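Local coordinates for 3-hydroxyacyl-CoA dehydrogenase (Archaeoglobus fulgidus, PDB 1ZEJ), which probably binds NAD and catalyses dehydrogenation of a hydroxylated substrate, as 3-hydroxyacyl-CoA and L-gulonate 3-dehydrogenases do, at residues V38-S43 with T66-V71; E83-K88 with D113-R118; R124-H129 with V140-S145; N220-G225 with K266-Y271. All coordinates share one frame; numbering follows the deposited sequence.

In the fold
Contacts 1, 2 and 3 all lie in the NAD-binding Rossmann-type domain, while contact 4 belongs to the helical C-terminal part, its centre about 50 Å from that of contact 1. Contact 3 is the buried one, a backbone ladder between two strands of the large sheet; contact 1 sits near the far edge of that sheet, partly exposed, where a strand end is tied to a loop by one amide. Contact 2 joins two connecting helices mainly by side-chain packing, a leucine lying against an isoleucine and over an arginine's guanidinium, and it touches contact 3, with Ile-115 and Ala-116 lying against Phe-125. In contact 4 a single buried carboxylate, Asp-222, accepts three hydrogen bonds from a loop.

Contact 1 (V38-S43 with T66-V71); sequences VLQDVS and TTLEKV
Residues 38-43, leaving strand 36-40, and the loop 66-71 run roughly against each other, 146° apart in direction, and they splay: CA of Val-42 is 5.0 Å from CA of Thr-66, whereas CA of Val-38 is 7.4 Å from CA of Lys-70. Gln-40 does most of the work. Its CG, anti to the backbone N (chi1 -175°), lies 3.6 Å from Thr-67 O; the bend at chi2 then carries NE2 to 3.1 Å from Thr-66 O. That hydrogen bond is nearly straight at the hydrogen (164°), and the oxygen lies close to the amide plane of Gln-40, yet NE2 comes from well above the carbonyl plane of Thr-66. CD2 of Leu-68 packs against CD of Gln-40 at 3.9 Å. A leucine in place of Gln-40 has no N-H to give, and would probably leave Thr-66 O without this partner and the loop less firmly held to the strand. Beyond it, Thr-66 CG2 rests 3.3 Å from Asp-41 O. At the other end CG2 of Val-38 meets CB of Lys-70, whose amine continues to a salt bridge with Glu-63. Asp-41, predicted to bind NAD, turns its carboxylate elsewhere: OD1 takes Ser-43 N in an Asx turn and OD2 takes Ala-20 N of the glycine-rich motif. Since Gln-40 bonds to a main-chain oxygen, the grip on Thr-66 depends on the loop's backbone path more than on its side chains.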
loop_
_atom_site.group_PDB
_atom_site.type_symbol
_atom_site.label_atom_id
_atom_site.label_comp_id
_atom_site.label_asym_id
_atom_site.label_seq_id
_atom_site.Cartn_x
_atom_site.Cartn_y
_atom_site.Cartn_z
ATOM N N VAL A 38 -26.810 -23.243 -2.224
ATOM C CA VAL A 38 -26.937 -24.033 -3.462
ATOM C C VAL A 38 -25.853 -23.570 -4.470
ATOM O O VAL A 38 -25.804 -22.401 -4.875
ATOM C CB VAL A 38 -28.341 -23.909 -4.051
ATOM C CG1 VAL A 38 -28.439 -24.800 -5.282
ATOM C CG2 VAL A 38 -29.385 -24.332 -3.042
ATOM N N LEU A 39 -24.976 -24.475 -4.846
ATOM C CA LEU A 39 -23.889 -24.177 -5.772
ATOM C C LEU A 39 -24.211 -24.821 -7.095
ATOM O O LEU A 39 -24.316 -26.065 -7.182
ATOM C CB LEU A 39 -22.587 -24.726 -5.231
ATOM C CG LEU A 39 -21.321 -24.486 -6.101
ATOM C CD1 LEU A 39 -21.063 -23.015 -6.280
ATOM C CD2 LEU A 39 -20.108 -25.154 -5.476
ATOM N N GLN A 40 -24.362 -23.989 -8.118
ATOM C CA GLN A 40 -24.823 -24.433 -9.448
ATOM C C GLN A 40 -23.704 -24.263 -10.510
ATOM O O GLN A 40 -22.941 -23.325 -10.479
ATOM C CB GLN A 40 -26.072 -23.671 -9.865
ATOM C CG GLN A 40 -26.692 -24.135 -11.182
ATOM C CD GLN A 40 -26.197 -23.378 -12.389
ATOM O OE1 GLN A 40 -25.758 -22.238 -12.267
ATOM N NE2 GLN A 40 -26.307 -23.990 -13.577
ATOM N N ASP A 41 -23.626 -25.200 -11.426
ATOM C CA ASP A 41 -22.768 -25.067 -12.577
ATOM C C ASP A 41 -23.343 -26.001 -13.631
ATOM O O ASP A 41 -23.809 -27.063 -13.287
ATOM C CB ASP A 41 -21.336 -25.522 -12.213
ATOM C CG ASP A 41 -20.292 -24.990 -13.225
ATOM O OD1 ASP A 41 -20.328 -25.477 -14.357
ATOM O OD2 ASP A 41 -19.502 -24.064 -12.904
ATOM N N VAL A 42 -23.269 -25.612 -14.899
ATOM C CA VAL A 42 -23.706 -26.470 -15.991
ATOM C C VAL A 42 -22.829 -27.728 -16.122
ATOM O O VAL A 42 -23.272 -28.729 -16.684
ATOM C CB VAL A 42 -23.802 -25.723 -17.357
ATOM C CG1 VAL A 42 -24.910 -24.687 -17.314
ATOM C CG2 VAL A 42 -22.473 -25.117 -17.761
ATOM N N SER A 43 -21.612 -27.680 -15.565
ATOM C CA SER A 43 -20.697 -28.808 -15.570
ATOM C C SER A 43 -20.681 -29.657 -14.288
ATOM O O SER A 43 -20.207 -29.193 -13.251
ATOM C CB SER A 43 -19.271 -28.290 -15.811
ATOM O OG SER A 43 -18.363 -29.376 -15.744
ATOM N N THR A 66 -27.046 -28.746 -11.229
ATOM C CA THR A 66 -26.861 -28.148 -12.535
ATOM C C THR A 66 -28.022 -27.287 -12.971
ATOM O O THR A 66 -27.921 -26.646 -14.023
ATOM C CB THR A 66 -26.672 -29.228 -13.617
ATOM O OG1 THR A 66 -27.763 -30.170 -13.556
ATOM C CG2 THR A 66 -25.375 -29.994 -13.382
ATOM N N THR A 67 -29.098 -27.233 -12.174
ATOM C CA THR A 67 -30.304 -26.507 -12.557
ATOM C C THR A 67 -30.666 -25.352 -11.587
ATOM O O THR A 67 -30.032 -25.159 -10.537
ATOM C CB THR A 67 -31.483 -27.521 -12.728
ATOM O OG1 THR A 67 -31.584 -28.336 -11.562
ATOM C CG2 THR A 67 -31.207 -28.409 -13.927
ATOM N N LEU A 68 -31.717 -24.614 -11.937
ATOM C CA LEU A 68 -32.040 -23.345 -11.297
ATOM C C LEU A 68 -33.309 -23.365 -10.476
ATOM O O LEU A 68 -33.767 -22.293 -10.019
ATOM C CB LEU A 68 -32.195 -22.280 -12.375
ATOM C CG LEU A 68 -30.925 -21.956 -13.196
ATOM C CD1 LEU A 68 -31.283 -20.828 -14.163
ATOM C CD2 LEU A 68 -29.702 -21.606 -12.357
ATOM N N GLU A 69 -33.866 -24.542 -10.241
ATOM C CA GLU A 69 -35.153 -24.601 -9.561
ATOM C C GLU A 69 -35.123 -24.070 -8.135
ATOM O O GLU A 69 -36.153 -23.634 -7.635
ATOM C CB GLU A 69 -35.794 -25.951 -9.621
ATOM C CG GLU A 69 -35.327 -27.058 -8.676
ATOM C CD GLU A 69 -34.029 -27.680 -9.088
ATOM O OE1 GLU A 69 -33.394 -27.152 -10.026
ATOM O OE2 GLU A 69 -33.645 -28.692 -8.460
ATOM N N LYS A 70 -33.972 -24.127 -7.486
ATOM C CA LYS A 70 -33.868 -23.663 -6.095
ATOM C C LYS A 70 -33.639 -22.132 -6.002
ATOM O O LYS A 70 -33.733 -21.560 -4.886
ATOM C CB LYS A 70 -32.773 -24.413 -5.329
ATOM C CG LYS A 70 -32.899 -25.929 -5.233
ATOM C CD LYS A 70 -33.992 -26.325 -4.316
ATOM C CE LYS A 70 -34.125 -27.871 -4.134
ATOM N NZ LYS A 70 -33.229 -28.443 -3.094
ATOM N N VAL A 71 -33.423 -21.464 -7.138
ATOM C CA VAL A 71 -33.214 -19.990 -7.142
ATOM C C VAL A 71 -34.382 -19.255 -6.457
ATOM O O VAL A 71 -34.173 -18.357 -5.673
ATOM C CB VAL A 71 -33.067 -19.415 -8.584
ATOM C CG1 VAL A 71 -33.250 -17.895 -8.616
ATOM C CG2 VAL A 71 -31.719 -19.786 -9.118
#

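Contact 2 (E83-K88 with D113-R118); sequences EDLNTK and DDIAER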
loop_
_atom_site.group_PDB
_atom_site.type_symbol
_atom_site.label_atom_id
_atom_site.label_comp_id
_atom_site.label_asym_id
_atom_site.label_seq_id
_atom_site.Cartn_x
_atom_site.Cartn_y
_atom_site.Cartn_z
ATOM N N GLU A 83 -15.642 -14.004 -16.707
ATOM C CA GLU A 83 -15.533 -12.551 -16.781
ATOM C C GLU A 83 -15.739 -12.019 -18.222
ATOM O O GLU A 83 -14.764 -11.674 -18.912
ATOM C CB GLU A 83 -14.124 -12.117 -16.303
ATOM C CG GLU A 83 -13.982 -10.587 -16.035
ATOM C CD GLU A 83 -14.732 -10.136 -14.756
ATOM O OE1 GLU A 83 -15.164 -11.018 -13.965
ATOM O OE2 GLU A 83 -14.892 -8.910 -14.537
ATOM N N ASP A 84 -16.995 -11.969 -18.648
ATOM C CA ASP A 84 -17.377 -11.552 -19.986
ATOM C C ASP A 84 -18.768 -10.927 -19.863
ATOM O O ASP A 84 -19.629 -11.530 -19.238
ATOM C CB ASP A 84 -17.454 -12.788 -20.871
ATOM C CG ASP A 84 -17.955 -12.491 -22.245
ATOM O OD1 ASP A 84 -17.278 -11.741 -22.980
ATOM O OD2 ASP A 84 -19.030 -13.015 -22.587
ATOM N N LEU A 85 -18.985 -9.748 -20.445
ATOM C CA LEU A 85 -20.274 -9.043 -20.324
ATOM C C LEU A 85 -21.474 -9.880 -20.769
ATOM O O LEU A 85 -22.433 -10.050 -20.007
ATOM C CB LEU A 85 -20.266 -7.723 -21.102
ATOM C CG LEU A 85 -21.565 -6.892 -21.102
ATOM C CD1 LEU A 85 -21.986 -6.472 -19.710
ATOM C CD2 LEU A 85 -21.381 -5.657 -21.970
ATOM N N ASN A 86 -21.438 -10.408 -21.984
ATOM C CA ASN A 86 -22.590 -11.145 -22.503
ATOM C C ASN A 86 -22.909 -12.421 -21.696
ATOM O O ASN A 86 -24.088 -12.778 -21.512
ATOM C CB ASN A 86 -22.423 -11.495 -23.993
ATOM C CG ASN A 86 -22.259 -10.271 -24.871
ATOM O OD1 ASN A 86 -21.737 -10.370 -25.989
ATOM N ND2 ASN A 86 -22.699 -9.112 -24.383
ATOM N N THR A 87 -21.870 -13.100 -21.205
ATOM C CA THR A 87 -22.067 -14.316 -20.402
ATOM C C THR A 87 -22.750 -13.961 -19.087
ATOM O O THR A 87 -23.702 -14.636 -18.670
ATOM C CB THR A 87 -20.753 -15.036 -20.088
ATOM O OG1 THR A 87 -20.028 -15.318 -21.300
ATOM C CG2 THR A 87 -21.024 -16.345 -19.344
ATOM N N LYS A 88 -22.277 -12.915 -18.433
ATOM C CA LYS A 88 -22.873 -12.491 -17.159
ATOM C C LYS A 88 -24.307 -12.024 -17.350
ATOM O O LYS A 88 -25.196 -12.431 -16.606
ATOM C CB LYS A 88 -22.035 -11.389 -16.478
ATOM C CG LYS A 88 -20.705 -11.938 -15.948
ATOM C CD LYS A 88 -19.936 -10.931 -15.114
ATOM C CE LYS A 88 -18.715 -11.578 -14.410
ATOM N NZ LYS A 88 -19.094 -12.129 -13.048
ATOM N N ASP A 113 -22.375 -1.099 -14.212
ATOM C CA ASP A 113 -23.345 -0.296 -14.958
ATOM C C ASP A 113 -23.625 -0.908 -16.336
ATOM O O ASP A 113 -24.777 -0.925 -16.789
ATOM C CB ASP A 113 -22.896 1.155 -15.065
ATOM C CG ASP A 113 -23.117 1.916 -13.749
ATOM O OD1 ASP A 113 -24.195 2.451 -13.562
ATOM O OD2 ASP A 113 -22.212 1.966 -12.927
ATOM N N ASP A 114 -22.603 -1.450 -16.993
ATOM C CA ASP A 114 -22.841 -2.060 -18.316
ATOM C C ASP A 114 -23.707 -3.329 -18.190
ATOM O O ASP A 114 -24.566 -3.623 -19.038
ATOM C CB ASP A 114 -21.543 -2.386 -19.030
ATOM C CG ASP A 114 -20.817 -1.175 -19.525
ATOM O OD1 ASP A 114 -21.281 -0.009 -19.398
ATOM O OD2 ASP A 114 -19.734 -1.405 -20.049
ATOM N N ILE A 115 -23.479 -4.102 -17.132
ATOM C CA ILE A 115 -24.340 -5.231 -16.837
ATOM C C ILE A 115 -25.776 -4.782 -16.493
ATOM O O ILE A 115 -26.756 -5.249 -17.104
ATOM C CB ILE A 115 -23.786 -6.090 -15.677
ATOM C CG1 ILE A 115 -22.480 -6.753 -16.089
ATOM C CG2 ILE A 115 -24.803 -7.146 -15.262
ATOM C CD1 ILE A 115 -21.687 -7.299 -14.905
ATOM N N ALA A 116 -25.879 -3.845 -15.560
ATOM C CA ALA A 116 -27.176 -3.393 -15.060
ATOM C C ALA A 116 -28.063 -2.862 -16.140
ATOM O O ALA A 116 -29.253 -3.056 -16.115
ATOM C CB ALA A 116 -26.965 -2.304 -14.035
ATOM N N GLU A 117 -27.502 -2.150 -17.093
ATOM C CA GLU A 117 -28.334 -1.553 -18.134
ATOM C C GLU A 117 -28.919 -2.600 -19.099
ATOM O O GLU A 117 -29.814 -2.275 -19.890
ATOM C CB GLU A 117 -27.593 -0.421 -18.846
ATOM C CG GLU A 117 -26.463 -0.807 -19.710
ATOM C CD GLU A 117 -25.720 0.424 -20.269
ATOM O OE1 GLU A 117 -25.827 1.556 -19.731
ATOM O OE2 GLU A 117 -24.962 0.217 -21.217
ATOM N N ARG A 118 -28.439 -3.857 -19.013
ATOM C CA ARG A 118 -28.945 -4.923 -19.851
ATOM C C ARG A 118 -29.910 -5.873 -19.110
ATOM O O ARG A 118 -30.423 -6.824 -19.702
ATOM C CB ARG A 118 -27.760 -5.662 -20.461
ATOM C CG ARG A 118 -27.059 -4.829 -21.485
ATOM C CD ARG A 118 -25.639 -5.288 -21.736
ATOM N NE ARG A 118 -25.027 -4.559 -22.849
ATOM C CZ ARG A 118 -24.480 -3.338 -22.781
ATOM N NH1 ARG A 118 -24.419 -2.624 -21.634
ATOM N NH2 ARG A 118 -23.974 -2.822 -23.901
#
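NH1 of Arg-118 is gripped by two oxygens of its own segment: it bonds to backbone O of Asp-114 at 2.8 Å, and it forms a salt bridge with OE2 of Glu-117 at 2.9 Å whose bent hydrogen bond (128°) is weak. Held this way, the guanidinium offers a face to Leu-85, and methyl CD2 sits over its centre, 3.9 Å from NE of Arg-118. The other methyl of Leu-85 turns to the helix beside it: CD1 lies 3.7 Å from CG1 of Ile-115 and 4.2 Å from CB of Asp-114. From the first turn of helix 85-96, Leu-85 thus reaches across to straddle arginine and isoleucine. Helices 85-96 and 112-116 are successive connections of the Rossmann-type fold, between strands 76-79, 103-105 and 125-130, and meet here through these side chains. Asp-84 caps the first helix, its OD2 receiving both N and OG1 of Thr-87. Cutting Leu-85 back to alanine is likely to open a gap beside Ile-115 and take away the methyl that lies over the Arg-118 guanidinium. One turn along, CD of Lys-88 touches CD1 of Ile-115 at 4.0 Å; the chain bends at its last torsion and NZ goes on to a salt bridge with Glu-79, and Lys-88 is predicted to bind NAD. OD2 of Asp-114 forms a salt bridge with Arg-239 of the second subunit.

Contact 3 (R124-H129 with V140-S145); sequences RFLGVH and VEIVIS
His-129 and Glu-141 face each other as a hydrogen-bonded pair of the antiparallel hairpin made by strands 125-130 and 139-144, part of the large sheet of the NAD-binding domain. CB of the histidine lies 3.7 Å from Glu-141 O and just beyond it is the glutamate's own CB. The ring, trans to the main-chain nitrogen (chi1 178°), then runs alongside the glutamate chain in the same direction. Its ND1 gives a hydrogen bond of 2.7 Å to Glu-141 OE1, an oxygen almost in the ring plane although the carboxylate itself is turned 49° from it; CE1 also passes 3.5 Å from OE1. The carboxylate is fixed in turn by Ser-174 OG at OE1 and Val-176 N at OE2, consistent with Glu-141 acting as a second-shell residue that orients His-129, predicted to be important for catalysis. The backbone adds two reciprocal pairs of bonds, between His-129 and Glu-141 and between Gly-127 and Val-143. On the opposite face of the sheet Leu-126 lays CD1 against CG2 of Ile-142 at 3.7 Å, and CG1 of Val-128 meets CG1 of Val-140 at 3.4 Å, tighter than ordinary van der Waals contact.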
loop_
_atom_site.group_PDB
_atom_site.type_symbol
_atom_site.label_atom_id
_atom_site.label_comp_id
_atom_site.label_asym_id
_atom_site.label_seq_id
_atom_site.Cartn_x
_atom_site.Cartn_y
_atom_site.Cartn_z
ATOM N N ARG A 124 -32.239 -4.155 -8.051
ATOM C CA ARG A 124 -31.793 -5.137 -7.052
ATOM C C ARG A 124 -30.558 -5.905 -7.508
ATOM O O ARG A 124 -30.252 -6.966 -6.997
ATOM C CB ARG A 124 -32.948 -6.066 -6.630
ATOM C CG ARG A 124 -33.674 -6.718 -7.772
ATOM C CD ARG A 124 -32.833 -7.662 -8.644
ATOM N NE ARG A 124 -33.725 -8.221 -9.638
ATOM C CZ ARG A 124 -34.366 -9.380 -9.524
ATOM N NH1 ARG A 124 -34.095 -10.220 -8.554
ATOM N NH2 ARG A 124 -35.234 -9.728 -10.437
ATOM N N PHE A 125 -29.803 -5.312 -8.433
ATOM C CA PHE A 125 -28.557 -5.867 -8.926
ATOM C C PHE A 125 -27.414 -4.991 -8.413
ATOM O O PHE A 125 -27.505 -3.736 -8.400
ATOM C CB PHE A 125 -28.481 -5.829 -10.463
ATOM C CG PHE A 125 -27.112 -6.195 -10.996
ATOM C CD1 PHE A 125 -26.647 -7.478 -10.876
ATOM C CD2 PHE A 125 -26.281 -5.231 -11.564
ATOM C CE1 PHE A 125 -25.369 -7.827 -11.300
ATOM C CE2 PHE A 125 -25.019 -5.557 -12.016
ATOM C CZ PHE A 125 -24.562 -6.896 -11.895
ATOM N N LEU A 126 -26.344 -5.651 -8.014
ATOM C CA LEU A 126 -25.127 -4.945 -7.669
ATOM C C LEU A 126 -23.929 -5.865 -7.798
ATOM O O LEU A 126 -24.074 -7.087 -7.971
ATOM C CB LEU A 126 -25.294 -4.335 -6.289
ATOM C CG LEU A 126 -25.081 -4.980 -4.925
ATOM C CD1 LEU A 126 -25.913 -4.303 -3.833
ATOM C CD2 LEU A 126 -25.074 -6.448 -4.842
ATOM N N GLY A 127 -22.753 -5.288 -7.706
ATOM C CA GLY A 127 -21.513 -6.055 -7.793
ATOM C C GLY A 127 -21.125 -6.378 -6.366
ATOM O O GLY A 127 -21.273 -5.543 -5.464
ATOM N N VAL A 128 -20.622 -7.592 -6.149
ATOM C CA VAL A 128 -19.994 -7.938 -4.839
ATOM C C VAL A 128 -18.654 -8.577 -5.159
ATOM O O VAL A 128 -18.626 -9.739 -5.656
ATOM C CB VAL A 128 -20.862 -8.866 -3.948
ATOM C CG1 VAL A 128 -20.154 -9.302 -2.725
ATOM C CG2 VAL A 128 -22.130 -8.222 -3.545
ATOM N N HIS A 129 -17.579 -7.837 -4.872
ATOM C CA HIS A 129 -16.211 -8.136 -5.200
ATOM C C HIS A 129 -15.493 -8.747 -3.988
ATOM O O HIS A 129 -15.210 -8.084 -2.992
ATOM C CB HIS A 129 -15.557 -6.834 -5.675
ATOM C CG HIS A 129 -14.116 -6.944 -6.019
ATOM N ND1 HIS A 129 -13.243 -5.885 -5.861
ATOM C CD2 HIS A 129 -13.385 -7.967 -6.545
ATOM C CE1 HIS A 129 -12.032 -6.265 -6.237
ATOM N NE2 HIS A 129 -12.093 -7.526 -6.646
ATOM N N VAL A 140 -14.758 -7.335 1.521
ATOM C CA VAL A 140 -15.639 -7.498 0.378
ATOM C C VAL A 140 -16.126 -6.107 0.016
ATOM O O VAL A 140 -16.563 -5.349 0.880
ATOM C CB VAL A 140 -16.818 -8.436 0.650
ATOM C CG1 VAL A 140 -17.648 -8.622 -0.583
ATOM C CG2 VAL A 140 -16.324 -9.754 1.129
ATOM N N GLU A 141 -16.018 -5.771 -1.252
ATOM C CA GLU A 141 -16.532 -4.507 -1.771
ATOM C C GLU A 141 -17.884 -4.721 -2.418
ATOM O O GLU A 141 -18.066 -5.672 -3.170
ATOM C CB GLU A 141 -15.616 -3.934 -2.817
ATOM C CG GLU A 141 -14.312 -3.394 -2.276
ATOM C CD GLU A 141 -13.427 -2.864 -3.396
ATOM O OE1 GLU A 141 -13.371 -3.543 -4.471
ATOM O OE2 GLU A 141 -12.821 -1.756 -3.231
ATOM N N ILE A 142 -18.832 -3.859 -2.103
ATOM C CA ILE A 142 -20.075 -3.806 -2.867
ATOM C C ILE A 142 -19.920 -2.693 -3.856
ATOM O O ILE A 142 -19.600 -1.571 -3.446
ATOM C CB ILE A 142 -21.255 -3.519 -1.950
ATOM C CG1 ILE A 142 -21.451 -4.714 -0.990
ATOM C CG2 ILE A 142 -22.511 -3.159 -2.767
ATOM C CD1 ILE A 142 -22.469 -4.508 0.065
ATOM N N VAL A 143 -20.160 -2.986 -5.135
ATOM C CA VAL A 143 -19.973 -2.001 -6.177
ATOM C C VAL A 143 -21.343 -1.774 -6.803
ATOM O O VAL A 143 -21.893 -2.667 -7.428
ATOM C CB VAL A 143 -18.955 -2.467 -7.201
ATOM C CG1 VAL A 143 -18.681 -1.362 -8.230
ATOM C CG2 VAL A 143 -17.649 -2.866 -6.524
ATOM N N ILE A 144 -21.887 -0.588 -6.598
ATOM C CA ILE A 144 -23.223 -0.297 -7.051
ATOM C C ILE A 144 -23.273 0.373 -8.431
ATOM O O ILE A 144 -22.374 1.108 -8.840
ATOM C CB ILE A 144 -24.032 0.463 -5.988
ATOM C CG1 ILE A 144 -23.580 1.904 -5.810
ATOM C CG2 ILE A 144 -23.958 -0.291 -4.641
ATOM C CD1 ILE A 144 -24.611 2.736 -5.142
ATOM N N SER A 145 -24.345 0.103 -9.148
ATOM C CA SER A 145 -24.589 0.784 -10.403
ATOM C C SER A 145 -25.421 2.026 -10.114
ATOM O O SER A 145 -25.883 2.210 -8.978
ATOM C CB SER A 145 -25.299 -0.136 -11.357
ATOM O OG SER A 145 -26.700 -0.185 -11.119
HETATM O O HOH W 1 -27.828 -2.351 -10.856
#

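Contact 4 (N220-G225 with K266-Y271); sequences NLDYIG and KGIYEY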
loop_
_atom_site.group_PDB
_atom_site.type_symbol
_atom_site.label_atom_id
_atom_site.label_comp_id
_atom_site.label_asym_id
_atom_site.label_seq_id
_atom_site.Cartn_x
_atom_site.Cartn_y
_atom_site.Cartn_z
ATOM N N ASN A 220 -2.202 7.648 8.112
ATOM C CA ASN A 220 -0.754 7.917 8.111
ATOM C C ASN A 220 -0.424 9.435 7.922
ATOM O O ASN A 220 0.428 9.995 8.624
ATOM C CB ASN A 220 -0.056 7.116 7.026
ATOM C CG ASN A 220 1.413 7.261 7.067
ATOM O OD1 ASN A 220 2.014 7.007 8.108
ATOM N ND2 ASN A 220 2.039 7.732 5.943
ATOM N N LEU A 221 -1.184 10.079 7.038
ATOM C CA LEU A 221 -1.099 11.513 6.765
ATOM C C LEU A 221 -1.261 12.343 8.010
ATOM O O LEU A 221 -0.482 13.288 8.217
ATOM C CB LEU A 221 -2.093 11.915 5.654
ATOM C CG LEU A 221 -1.877 13.201 4.866
ATOM C CD1 LEU A 221 -0.490 13.238 4.179
ATOM C CD2 LEU A 221 -2.975 13.227 3.841
ATOM N N ASP A 222 -2.186 11.962 8.900
ATOM C CA ASP A 222 -2.393 12.674 10.170
ATOM C C ASP A 222 -1.127 12.725 11.039
ATOM O O ASP A 222 -0.882 13.693 11.729
ATOM C CB ASP A 222 -3.540 12.043 10.990
ATOM C CG ASP A 222 -4.931 12.493 10.515
ATOM O OD1 ASP A 222 -5.029 13.557 9.859
ATOM O OD2 ASP A 222 -5.925 11.801 10.826
ATOM N N TYR A 223 -0.379 11.636 11.037
ATOM C CA TYR A 223 0.877 11.532 11.766
ATOM C C TYR A 223 1.995 12.296 11.073
ATOM O O TYR A 223 2.829 12.897 11.744
ATOM C CB TYR A 223 1.293 10.075 11.844
ATOM C CG TYR A 223 0.528 9.314 12.845
ATOM C CD1 TYR A 223 0.872 9.372 14.178
ATOM C CD2 TYR A 223 -0.580 8.584 12.486
ATOM C CE1 TYR A 223 0.179 8.672 15.116
ATOM C CE2 TYR A 223 -1.292 7.901 13.429
ATOM C CZ TYR A 223 -0.865 7.964 14.760
ATOM O OH TYR A 223 -1.573 7.298 15.700
ATOM N N ILE A 224 2.040 12.233 9.743
ATOM C CA ILE A 224 2.942 13.070 8.945
ATOM C C ILE A 224 2.673 14.535 9.286
ATOM O O ILE A 224 3.607 15.299 9.550
ATOM C CB ILE A 224 2.786 12.798 7.414
ATOM C CG1 ILE A 224 3.565 11.529 7.031
ATOM C CG2 ILE A 224 3.287 13.974 6.545
ATOM C CD1 ILE A 224 3.074 10.898 5.757
ATOM N N GLY A 225 1.386 14.912 9.307
ATOM C CA GLY A 225 0.986 16.293 9.502
ATOM C C GLY A 225 0.398 16.782 8.203
ATOM O O GLY A 225 1.039 16.697 7.158
ATOM N N LYS A 266 -6.463 16.442 15.882
ATOM C CA LYS A 266 -7.515 16.345 14.861
ATOM C C LYS A 266 -6.962 16.651 13.482
ATOM O O LYS A 266 -6.380 17.696 13.246
ATOM C CB LYS A 266 -8.699 17.292 15.166
ATOM C CG LYS A 266 -9.930 17.097 14.242
ATOM C CD LYS A 266 -11.003 18.168 14.518
ATOM C CE LYS A 266 -12.405 17.656 14.390
ATOM N NZ LYS A 266 -12.743 17.008 13.088
ATOM N N GLY A 267 -7.133 15.714 12.567
ATOM C CA GLY A 267 -6.876 15.991 11.180
ATOM C C GLY A 267 -7.987 15.361 10.389
ATOM O O GLY A 267 -9.153 15.794 10.467
ATOM N N ILE A 268 -7.643 14.333 9.630
ATOM C CA ILE A 268 -8.671 13.487 9.022
ATOM C C ILE A 268 -9.465 12.790 10.144
ATOM O O ILE A 268 -10.709 12.726 10.104
ATOM C CB ILE A 268 -8.057 12.500 8.025
ATOM C CG1 ILE A 268 -7.397 13.280 6.873
ATOM C CG2 ILE A 268 -9.163 11.580 7.467
ATOM C CD1 ILE A 268 -6.229 12.623 6.277
ATOM N N TYR A 269 -8.748 12.329 11.171
ATOM C CA TYR A 269 -9.340 11.651 12.320
ATOM C C TYR A 269 -8.985 12.405 13.599
ATOM O O TYR A 269 -8.213 13.353 13.543
ATOM C CB TYR A 269 -8.799 10.249 12.392
ATOM C CG TYR A 269 -9.044 9.448 11.134
ATOM C CD1 TYR A 269 -10.349 9.170 10.678
ATOM C CD2 TYR A 269 -7.998 8.984 10.388
ATOM C CE1 TYR A 269 -10.552 8.444 9.506
ATOM C CE2 TYR A 269 -8.191 8.277 9.255
ATOM C CZ TYR A 269 -9.463 7.973 8.820
ATOM O OH TYR A 269 -9.588 7.225 7.652
ATOM N N GLU A 270 -9.540 11.966 14.728
ATOM C CA GLU A 270 -9.304 12.588 16.034
ATOM C C GLU A 270 -8.445 11.657 16.878
ATOM O O GLU A 270 -8.558 10.418 16.773
ATOM C CB GLU A 270 -10.628 12.894 16.743
ATOM C CG GLU A 270 -11.502 13.858 15.938
ATOM C CD GLU A 270 -12.750 14.337 16.669
ATOM O OE1 GLU A 270 -12.859 14.148 17.904
ATOM O OE2 GLU A 270 -13.628 14.928 15.998
ATOM N N TYR A 271 -7.584 12.261 17.697
ATOM C CA TYR A 271 -6.519 11.545 18.429
ATOM C C TYR A 271 -6.488 11.937 19.907
ATOM O O TYR A 271 -6.896 13.043 20.261
ATOM C CB TYR A 271 -5.167 11.831 17.781
ATOM C CG TYR A 271 -5.146 11.322 16.353
ATOM C CD1 TYR A 271 -5.563 12.125 15.308
ATOM C CD2 TYR A 271 -4.772 10.018 16.068
ATOM C CE1 TYR A 271 -5.606 11.653 14.021
ATOM C CE2 TYR A 271 -4.798 9.531 14.759
ATOM C CZ TYR A 271 -5.210 10.357 13.743
ATOM O OH TYR A 271 -5.281 9.871 12.435
#
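The carboxylate of Asp-222 and the ring of Tyr-271 stand almost perpendicular, 87° apart, with OD2 of Asp-222 at the ring's edge near its plane, 2.6 Å from the Tyr-271 OH that donates to it. Beside them the ring of Tyr-269 carries CG2 of Ile-268 over one face and has Tyr-271 OH at its edge. Tyr-223 meets Tyr-271 obliquely, the planes 71° apart and CE2 of Tyr-223 lying 4.1 Å from CE2 of Tyr-271. Asp-222 is buried, and the loop supplies the donors. OD1 takes Ile-268 N at 2.7 Å through its syn lone pair; OD2 takes Tyr-271 OH on its anti lone pair and Tyr-269 N, at 2.9 Å, on the syn side. Three bonds thus fix the carboxylate's rotation and would be expected to favour its charged form. Gly-267 comes so close, its CA 3.3 Å from OD1 of Asp-222, that a side chain there would collide with the oxygen. Tyr-269 OH reaches Asp-201 of the second subunit. An aspartate in the last turn of a long helix, accepting from two backbone N-H groups and a tyrosine hydroxyl, ties helix 197-224 to the loop before helix 275-290 in this helical C-terminal domain.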